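Local coordinates for sulfur oxygenase/reductase (Halothiobacillus neapolitanus, PDB 6QPA), which probably catalyses the oxygen-dependent oxidation and reduction of elemental sulfur, using a single iron ion held in each subunit of a 24-chain assembly, at residues Gln47-Pro55 with Ala64-Asn72; Val122-Met130 with Glu304-Lys313. All blocks are in the same frame, centred on the assembly; numbering follows the deposited sequence.

Along the chain contact 1 closes before contact 2 opens. Contact 1 joins the end of strand 42-53 to the loop that leads on to strand 74-82; contact 2 sets the tail after strand 290-305 against the end of strand 110-125 and the short strand 129-130. The two centres lie 24 Å apart and the nearest atoms about 5 Å, without touching. Strands 42-53, 110-125 and 290-305 belong to one antiparallel sheet of the dimeric alpha-beta barrel type, 42-53 and 290-305 as neighbours, whereas 129-130 pairs in parallel with 153-154. Both contacts lie away from the iron site. Each also meets a neighbouring subunit, contact 1 the second and contact 2 the third, so both lie beside subunit interfaces.

Contact 1: residues Gln47-Pro55 with Ala64-Asn72; sequences QLLQTGIHP and AVDMRETLN
T51 and G52, which form a classic beta bulge opposite F298 of strand 290-305, meet M67 of the loop that follows their strand. The tight part is backbone on backbone. M67 N donates to T51 O at 2.6 Å, and I53 N donates to A64 O at 2.9 Å in an almost straight bond (175°). Between them G52 CA lies 3.2 Å from V65 O in a CA-H...O contact; glycine suits the place because a beta carbon would run into that oxygen. On this covered flank L71, which also packs on P73 of the second subunit, sets CD2 against the Q50 amide, 3.4 Å from Q50 CD, the two side chains crossing at about a right angle. The fully extended Q50 chain (chi1 -180°) carries its amide forward along the strand, where NE2 reaches G52 O at 3.1 Å and OE1 accepts from G75 N of strand 74-82. A leucine here would probably leave both G52 O and G75 N without these mates and free the strand end to shift. The solvent side is looser. T51 and R68 lie side by side, T51 CG2 3.8 Å from R68 CG, and one water bridges T51 OG1 and V65 O. Beyond it D66 and R68, both exposed, form a salt bridge within the loop; the short carboxylate suits an Asx turn, and the bent arginine chain brings its guanidinium side-on, from above the carboxylate plane. D66 OD1 takes R68 N and R68 NE from opposite faces of its plane, while R68 NH2 holds D66 OD2 at 2.9 Å.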
loop_
_atom_site.group_PDB
_atom_site.type_symbol
_atom_site.label_atom_id
_atom_site.label_comp_id
_atom_site.label_asym_id
_atom_site.label_seq_id
_atom_site.Cartn_x
_atom_site.Cartn_y
_atom_site.Cartn_z
ATOM N N GLN A 47 -25.670 9.133 -44.576
ATOM C CA GLN A 47 -24.449 9.510 -43.877
ATOM C C GLN A 47 -23.701 8.228 -43.514
ATOM O O GLN A 47 -24.165 7.433 -42.684
ATOM C CB GLN A 47 -24.741 10.369 -42.646
ATOM C CG GLN A 47 -23.471 10.996 -42.041
ATOM C CD GLN A 47 -23.723 11.753 -40.746
ATOM O OE1 GLN A 47 -24.362 11.240 -39.826
ATOM N NE2 GLN A 47 -23.209 12.979 -40.665
ATOM N N LEU A 48 -22.561 8.007 -44.162
ATOM C CA LEU A 48 -21.810 6.770 -44.013
ATOM C C LEU A 48 -20.490 7.063 -43.315
ATOM O O LEU A 48 -19.724 7.921 -43.764
ATOM C CB LEU A 48 -21.560 6.137 -45.377
ATOM C CG LEU A 48 -22.763 5.847 -46.270
ATOM C CD1 LEU A 48 -22.292 5.282 -47.614
ATOM C CD2 LEU A 48 -23.687 4.845 -45.592
ATOM N N LEU A 49 -20.225 6.355 -42.223
ATOM C CA LEU A 49 -18.968 6.467 -41.496
ATOM C C LEU A 49 -18.162 5.190 -41.700
ATOM O O LEU A 49 -18.678 4.090 -41.492
ATOM C CB LEU A 49 -19.215 6.722 -40.000
ATOM C CG LEU A 49 -17.935 6.976 -39.199
ATOM C CD1 LEU A 49 -17.253 8.246 -39.716
ATOM C CD2 LEU A 49 -18.230 7.093 -37.699
ATOM N N GLN A 50 -16.908 5.320 -42.119
ATOM C CA GLN A 50 -16.121 4.115 -42.380
ATOM C C GLN A 50 -15.816 3.368 -41.086
ATOM O O GLN A 50 -15.487 3.978 -40.066
ATOM C CB GLN A 50 -14.816 4.450 -43.096
ATOM C CG GLN A 50 -13.977 3.223 -43.387
ATOM C CD GLN A 50 -12.702 3.585 -44.113
ATOM O OE1 GLN A 50 -12.300 4.746 -44.144
ATOM N NE2 GLN A 50 -12.063 2.600 -44.697
ATOM N N THR A 51 -15.960 2.036 -41.129
ATOM C CA THR A 51 -15.628 1.157 -40.019
ATOM C C THR A 51 -14.454 0.237 -40.307
ATOM O O THR A 51 -13.883 -0.320 -39.364
ATOM C CB THR A 51 -16.835 0.277 -39.659
ATOM O OG1 THR A 51 -17.265 -0.430 -40.832
ATOM C CG2 THR A 51 -17.971 1.127 -39.121
ATOM N N GLY A 52 -14.068 0.079 -41.569
ATOM C CA GLY A 52 -12.963 -0.801 -41.901
ATOM C C GLY A 52 -12.874 -1.002 -43.406
ATOM O O GLY A 52 -13.380 -0.189 -44.185
ATOM N N ILE A 53 -12.214 -2.095 -43.799
ATOM C CA ILE A 53 -12.049 -2.453 -45.207
ATOM C C ILE A 53 -12.187 -3.963 -45.341
ATOM O O ILE A 53 -12.232 -4.703 -44.352
ATOM C CB ILE A 53 -10.683 -2.030 -45.790
ATOM C CG1 ILE A 53 -9.568 -2.887 -45.157
ATOM C CG2 ILE A 53 -10.430 -0.530 -45.658
ATOM C CD1 ILE A 53 -8.222 -2.807 -45.883
ATOM N N HIS A 54 -12.259 -4.419 -46.590
ATOM C CA HIS A 54 -12.109 -5.837 -46.862
ATOM C C HIS A 54 -10.637 -6.138 -47.132
ATOM O O HIS A 54 -10.081 -5.616 -48.099
ATOM C CB HIS A 54 -12.953 -6.279 -48.045
ATOM C CG HIS A 54 -13.199 -7.760 -48.063
ATOM N ND1 HIS A 54 -12.181 -8.681 -48.182
ATOM C CD2 HIS A 54 -14.342 -8.479 -47.925
ATOM C CE1 HIS A 54 -12.686 -9.902 -48.132
ATOM N NE2 HIS A 54 -13.996 -9.808 -47.974
ATOM N N PRO A 55 -9.973 -6.943 -46.304
ATOM C CA PRO A 55 -8.549 -7.246 -46.535
ATOM C C PRO A 55 -8.293 -8.117 -47.765
ATOM O O PRO A 55 -7.127 -8.255 -48.163
ATOM C CB PRO A 55 -8.128 -7.981 -45.250
ATOM C CG PRO A 55 -9.240 -7.757 -44.280
ATOM C CD PRO A 55 -10.483 -7.591 -45.086
ATOM N N ALA A 64 -8.449 -4.322 -41.746
ATOM C CA ALA A 64 -9.334 -5.286 -41.105
ATOM C C ALA A 64 -10.765 -4.857 -41.359
ATOM O O ALA A 64 -11.039 -3.694 -41.654
ATOM C CB ALA A 64 -9.084 -5.397 -39.590
ATOM N N VAL A 65 -11.676 -5.824 -41.236
ATOM C CA VAL A 65 -13.099 -5.523 -41.342
ATOM C C VAL A 65 -13.487 -4.449 -40.333
ATOM O O VAL A 65 -14.160 -3.468 -40.666
ATOM C CB VAL A 65 -13.922 -6.806 -41.140
ATOM C CG1 VAL A 65 -15.402 -6.468 -40.934
ATOM C CG2 VAL A 65 -13.685 -7.785 -42.304
ATOM N N ASP A 66 -13.034 -4.600 -39.092
ATOM C CA ASP A 66 -13.359 -3.670 -38.014
ATOM C C ASP A 66 -12.090 -2.920 -37.647
ATOM O O ASP A 66 -11.228 -3.451 -36.937
ATOM C CB ASP A 66 -13.926 -4.408 -36.804
ATOM C CG ASP A 66 -14.308 -3.470 -35.671
ATOM O OD1 ASP A 66 -14.185 -2.232 -35.823
ATOM O OD2 ASP A 66 -14.730 -3.986 -34.613
ATOM N N MET A 67 -11.982 -1.682 -38.128
ATOM C CA MET A 67 -10.885 -0.802 -37.760
ATOM C C MET A 67 -11.377 0.397 -36.952
ATOM O O MET A 67 -10.697 1.430 -36.913
ATOM C CB MET A 67 -10.139 -0.328 -39.015
ATOM C CG MET A 67 -9.580 -1.452 -39.891
ATOM S SD MET A 67 -8.949 -0.880 -41.504
ATOM C CE MET A 67 -7.453 -0.025 -40.981
ATOM N N ARG A 68 -12.550 0.285 -36.310
ATOM C CA ARG A 68 -13.174 1.464 -35.700
ATOM C C ARG A 68 -12.279 2.109 -34.649
ATOM O O ARG A 68 -12.353 3.320 -34.444
ATOM C CB ARG A 68 -14.530 1.109 -35.085
ATOM C CG ARG A 68 -15.631 0.871 -36.120
ATOM C CD ARG A 68 -16.886 0.331 -35.464
ATOM N NE ARG A 68 -16.619 -0.982 -34.863
ATOM C CZ ARG A 68 -17.493 -1.668 -34.135
ATOM N NH1 ARG A 68 -18.703 -1.175 -33.919
ATOM N NH2 ARG A 68 -17.159 -2.845 -33.613
ATOM N N GLU A 69 -11.415 1.335 -33.997
ATOM C CA GLU A 69 -10.561 1.884 -32.950
ATOM C C GLU A 69 -9.262 2.496 -33.464
ATOM O O GLU A 69 -8.640 3.278 -32.739
ATOM C CB GLU A 69 -10.211 0.794 -31.928
ATOM C CG GLU A 69 -11.396 0.174 -31.194
ATOM C CD GLU A 69 -12.129 1.161 -30.299
ATOM O OE1 GLU A 69 -11.468 1.822 -29.467
ATOM O OE2 GLU A 69 -13.364 1.281 -30.429
ATOM N N THR A 70 -8.821 2.139 -34.671
ATOM C CA THR A 70 -7.480 2.463 -35.142
ATOM C C THR A 70 -7.436 3.327 -36.392
ATOM O O THR A 70 -6.407 3.950 -36.645
ATOM C CB THR A 70 -6.705 1.172 -35.424
ATOM O OG1 THR A 70 -7.430 0.417 -36.393
ATOM C CG2 THR A 70 -6.594 0.336 -34.166
ATOM N N LEU A 71 -8.504 3.379 -37.171
ATOM C CA LEU A 71 -8.509 4.121 -38.419
ATOM C C LEU A 71 -8.440 5.604 -38.104
ATOM O O LEU A 71 -9.279 6.119 -37.361
ATOM C CB LEU A 71 -9.772 3.771 -39.194
ATOM C CG LEU A 71 -10.029 4.038 -40.658
ATOM C CD1 LEU A 71 -8.890 3.581 -41.534
ATOM C CD2 LEU A 71 -11.293 3.274 -41.009
ATOM N N ASN A 72 -7.421 6.283 -38.623
ATOM C CA ASN A 72 -7.355 7.730 -38.446
ATOM C C ASN A 72 -6.477 8.364 -39.517
ATOM O O ASN A 72 -5.250 8.205 -39.478
ATOM C CB ASN A 72 -6.797 8.106 -37.077
ATOM C CG ASN A 72 -6.749 9.610 -36.893
ATOM O OD1 ASN A 72 -7.790 10.266 -36.887
ATOM N ND2 ASN A 72 -5.540 10.172 -36.811
HETATM O O HOH W 1 -16.678 -2.936 -40.431
#

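Contact 2: residues Val122-Met130 with Glu304-Lys313; sequences VKSDLPQIM and EQGLWRKHLK
R309 slides its guanidinium between L126 and I129, crossing each at about a right angle. L126 CD1 sits over the centre of one face, I129 CG2 toward the rim of the other, 3.7 Å from R309 NE. The edge is kept for polar partners: R309 NH1 donates to P127 O at 2.7 Å, exactly in the guanidinium plane and nearly in line with the carbonyl bond. An arginine suits this slot, being flat enough to pass between two aliphatic side chains while its rim still offers N-H groups. The extended run from CG to NE carries it there from the helical turn after strand 290-305, which packs here on the link from strand 110-125 of the barrel-type sheet to the short strand 129-130, paired in parallel with 153-154. Within that turn R309 CG lies over the centre of the W308 ring, and W308 CH2 in turn meets L126 CD1 at 3.7 Å, so leucine touches both neighbours. I129 CD1 reaches E304 CB at 3.9 Å and G306 CA, where a glycine fits because a beta carbon would strike CD1. Water joins I129 N to G306 O. Nearer the chain end L312 CD1 packs on S124 OG at 3.8 Å. At the surface the Q128 amide crosses the extended K310 chain, Q128 NE2 being 3.2 Å from K310 CG, while K310 NZ bonds N189 of the third subunit. P127 O and the E258 salt bridge take up R309 NH1 and NH2, which would probably offset the cost of burying the charge between L126 and I129.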
loop_
_atom_site.group_PDB
_atom_site.type_symbol
_atom_site.label_atom_id
_atom_site.label_comp_id
_atom_site.label_asym_id
_atom_site.label_seq_id
_atom_site.Cartn_x
_atom_site.Cartn_y
_atom_site.Cartn_z
ATOM N N VAL A 122 -26.390 3.456 -62.495
ATOM C CA VAL A 122 -26.425 2.646 -63.715
ATOM C C VAL A 122 -27.480 1.556 -63.600
ATOM O O VAL A 122 -28.239 1.295 -64.538
ATOM C CB VAL A 122 -25.036 2.032 -63.973
ATOM C CG1 VAL A 122 -25.094 1.064 -65.117
ATOM C CG2 VAL A 122 -23.993 3.130 -64.215
ATOM N N LYS A 123 -27.499 0.869 -62.465
ATOM C CA LYS A 123 -28.472 -0.162 -62.186
ATOM C C LYS A 123 -28.504 -0.365 -60.677
ATOM O O LYS A 123 -27.510 -0.122 -59.985
ATOM C CB LYS A 123 -28.125 -1.465 -62.907
ATOM C CG LYS A 123 -29.342 -2.294 -63.179
ATOM C CD LYS A 123 -29.314 -2.938 -64.550
ATOM C CE LYS A 123 -30.632 -3.672 -64.795
ATOM N NZ LYS A 123 -30.952 -4.628 -63.685
ATOM N N SER A 124 -29.639 -0.832 -60.171
ATOM C CA SER A 124 -29.754 -1.010 -58.733
ATOM C C SER A 124 -30.777 -2.095 -58.446
ATOM O O SER A 124 -31.624 -2.419 -59.284
ATOM C CB SER A 124 -30.164 0.279 -58.026
ATOM O OG SER A 124 -31.534 0.543 -58.274
ATOM N N ASP A 125 -30.632 -2.692 -57.267
ATOM C CA ASP A 125 -31.637 -3.543 -56.641
ATOM C C ASP A 125 -31.520 -3.234 -55.147
ATOM O O ASP A 125 -30.875 -3.967 -54.384
ATOM C CB ASP A 125 -31.424 -5.024 -56.949
ATOM C CG ASP A 125 -32.517 -5.900 -56.359
ATOM O OD1 ASP A 125 -33.458 -5.368 -55.732
ATOM O OD2 ASP A 125 -32.412 -7.131 -56.486
ATOM N N LEU A 126 -32.099 -2.103 -54.750
ATOM C CA LEU A 126 -31.995 -1.573 -53.395
ATOM C C LEU A 126 -33.373 -1.568 -52.759
ATOM O O LEU A 126 -34.267 -0.872 -53.261
ATOM C CB LEU A 126 -31.451 -0.157 -53.391
ATOM C CG LEU A 126 -29.971 0.115 -53.203
ATOM C CD1 LEU A 126 -29.786 1.625 -52.987
ATOM C CD2 LEU A 126 -29.403 -0.694 -52.039
ATOM N N PRO A 127 -33.587 -2.275 -51.658
ATOM C CA PRO A 127 -34.888 -2.226 -50.980
ATOM C C PRO A 127 -35.070 -0.939 -50.181
ATOM O O PRO A 127 -34.109 -0.248 -49.831
ATOM C CB PRO A 127 -34.845 -3.428 -50.027
ATOM C CG PRO A 127 -33.390 -3.720 -49.810
ATOM C CD PRO A 127 -32.577 -3.044 -50.912
ATOM N N GLN A 128 -36.335 -0.650 -49.866
ATOM C CA GLN A 128 -36.670 0.418 -48.921
ATOM C C GLN A 128 -36.145 0.092 -47.527
ATOM O O GLN A 128 -36.126 -1.067 -47.096
ATOM C CB GLN A 128 -38.193 0.634 -48.866
ATOM C CG GLN A 128 -38.803 1.110 -50.189
ATOM C CD GLN A 128 -40.330 1.268 -50.137
ATOM O OE1 GLN A 128 -40.958 1.052 -49.100
ATOM N NE2 GLN A 128 -40.928 1.581 -51.285
ATOM N N ILE A 129 -35.730 1.121 -46.796
ATOM C CA ILE A 129 -35.268 0.841 -45.441
ATOM C C ILE A 129 -36.470 0.757 -44.503
ATOM O O ILE A 129 -37.544 1.304 -44.768
ATOM C CB ILE A 129 -34.226 1.864 -44.948
ATOM C CG1 ILE A 129 -34.802 3.265 -44.875
ATOM C CG2 ILE A 129 -32.980 1.834 -45.860
ATOM C CD1 ILE A 129 -33.816 4.241 -44.239
ATOM N N MET A 130 -36.316 0.001 -43.425
ATOM C CA MET A 130 -37.414 -0.220 -42.489
ATOM C C MET A 130 -36.821 -0.628 -41.155
ATOM O O MET A 130 -35.601 -0.702 -40.986
ATOM C CB MET A 130 -38.387 -1.289 -42.993
ATOM C CG MET A 130 -37.704 -2.647 -43.210
ATOM S SD MET A 130 -38.812 -3.942 -43.837
ATOM C CE MET A 130 -38.888 -3.526 -45.571
ATOM N N GLU A 304 -30.024 8.228 -42.038
ATOM C CA GLU A 304 -30.531 8.020 -43.384
ATOM C C GLU A 304 -31.876 8.696 -43.505
ATOM O O GLU A 304 -32.685 8.652 -42.571
ATOM C CB GLU A 304 -30.714 6.544 -43.715
ATOM C CG GLU A 304 -29.531 5.674 -43.414
ATOM C CD GLU A 304 -29.807 4.238 -43.805
ATOM O OE1 GLU A 304 -30.174 3.452 -42.903
ATOM O OE2 GLU A 304 -29.683 3.919 -45.011
ATOM N N GLN A 305 -32.105 9.343 -44.638
ATOM C CA GLN A 305 -33.465 9.686 -45.047
ATOM C C GLN A 305 -33.618 8.971 -46.384
ATOM O O GLN A 305 -33.084 9.405 -47.417
ATOM C CB GLN A 305 -33.722 11.206 -45.043
ATOM C CG GLN A 305 -34.066 11.915 -46.339
ATOM C CD GLN A 305 -35.455 11.646 -46.884
ATOM O OE1 GLN A 305 -35.934 10.506 -46.927
ATOM N NE2 GLN A 305 -36.096 12.709 -47.353
ATOM N N GLY A 306 -34.288 7.815 -46.335
ATOM C CA GLY A 306 -34.222 6.865 -47.423
ATOM C C GLY A 306 -35.363 6.905 -48.420
ATOM O O GLY A 306 -35.497 5.970 -49.211
ATOM N N LEU A 307 -36.173 7.973 -48.444
ATOM C CA LEU A 307 -37.304 7.968 -49.370
ATOM C C LEU A 307 -36.879 7.992 -50.836
ATOM O O LEU A 307 -37.655 7.580 -51.702
ATOM C CB LEU A 307 -38.270 9.106 -49.062
ATOM C CG LEU A 307 -39.204 8.593 -47.952
ATOM C CD1 LEU A 307 -38.829 9.120 -46.551
ATOM C CD2 LEU A 307 -40.687 8.772 -48.293
ATOM N N TRP A 308 -35.667 8.446 -51.134
ATOM C CA TRP A 308 -35.180 8.373 -52.504
ATOM C C TRP A 308 -35.162 6.940 -53.035
ATOM O O TRP A 308 -35.290 6.724 -54.242
ATOM C CB TRP A 308 -33.788 8.976 -52.559
ATOM C CG TRP A 308 -32.775 8.207 -51.771
ATOM C CD1 TRP A 308 -32.504 8.319 -50.441
ATOM C CD2 TRP A 308 -31.893 7.199 -52.281
ATOM N NE1 TRP A 308 -31.495 7.446 -50.092
ATOM C CE2 TRP A 308 -31.099 6.759 -51.210
ATOM C CE3 TRP A 308 -31.682 6.649 -53.548
ATOM C CZ2 TRP A 308 -30.126 5.776 -51.361
ATOM C CZ3 TRP A 308 -30.718 5.680 -53.699
ATOM C CH2 TRP A 308 -29.945 5.257 -52.616
ATOM N N ARG A 309 -34.979 5.949 -52.159
ATOM C CA ARG A 309 -34.957 4.568 -52.626
ATOM C C ARG A 309 -36.288 4.150 -53.214
ATOM O O ARG A 309 -36.323 3.308 -54.116
ATOM C CB ARG A 309 -34.618 3.618 -51.495
ATOM C CG ARG A 309 -33.327 3.887 -50.807
ATOM C CD ARG A 309 -33.235 2.995 -49.557
ATOM N NE ARG A 309 -31.845 2.952 -49.203
ATOM C CZ ARG A 309 -31.100 1.866 -49.108
ATOM N NH1 ARG A 309 -31.602 0.633 -49.267
ATOM N NH2 ARG A 309 -29.823 2.044 -48.822
ATOM N N LYS A 310 -37.387 4.736 -52.723
ATOM C CA LYS A 310 -38.721 4.306 -53.118
ATOM C C LYS A 310 -38.978 4.524 -54.601
ATOM O O LYS A 310 -39.814 3.822 -55.179
ATOM C CB LYS A 310 -39.789 5.031 -52.288
ATOM C CG LYS A 310 -39.868 4.602 -50.820
ATOM C CD LYS A 310 -41.270 4.812 -50.195
ATOM C CE LYS A 310 -41.299 4.403 -48.695
ATOM N NZ LYS A 310 -42.672 4.198 -48.102
ATOM N N HIS A 311 -38.277 5.456 -55.239
ATOM C CA HIS A 311 -38.412 5.675 -56.676
ATOM C C HIS A 311 -37.046 5.486 -57.339
ATOM O O HIS A 311 -36.368 6.446 -57.709
ATOM C CB HIS A 311 -39.026 7.051 -56.989
ATOM C CG HIS A 311 -38.629 8.136 -56.038
ATOM N ND1 HIS A 311 -37.450 8.843 -56.164
ATOM C CD2 HIS A 311 -39.269 8.659 -54.964
ATOM C CE1 HIS A 311 -37.375 9.742 -55.199
ATOM N NE2 HIS A 311 -38.465 9.653 -54.458
ATOM N N LEU A 312 -36.657 4.225 -57.489
ATOM C CA LEU A 312 -35.541 3.803 -58.316
ATOM C C LEU A 312 -36.083 2.945 -59.464
ATOM O O LEU A 312 -37.292 2.890 -59.702
ATOM C CB LEU A 312 -34.505 3.040 -57.485
ATOM C CG LEU A 312 -33.590 3.874 -56.598
ATOM C CD1 LEU A 312 -32.774 2.986 -55.700
ATOM C CD2 LEU A 312 -32.687 4.733 -57.467
ATOM N N LYS A 313 -35.174 2.260 -60.160
ATOM C CA LYS A 313 -35.503 1.393 -61.293
ATOM C C LYS A 313 -36.213 2.212 -62.357
ATOM O O LYS A 313 -36.066 3.434 -62.400
ATOM C CB LYS A 313 -36.370 0.199 -60.868
ATOM C CG LYS A 313 -35.743 -0.736 -59.825
ATOM C CD LYS A 313 -35.705 -2.185 -60.312
ATOM C CE LYS A 313 -36.698 -2.461 -61.449
ATOM N NZ LYS A 313 -38.112 -2.529 -60.982
HETATM O O HOH W 2 -32.177 1.670 -61.093
HETATM O O HOH W 3 -36.437 3.496 -48.122
#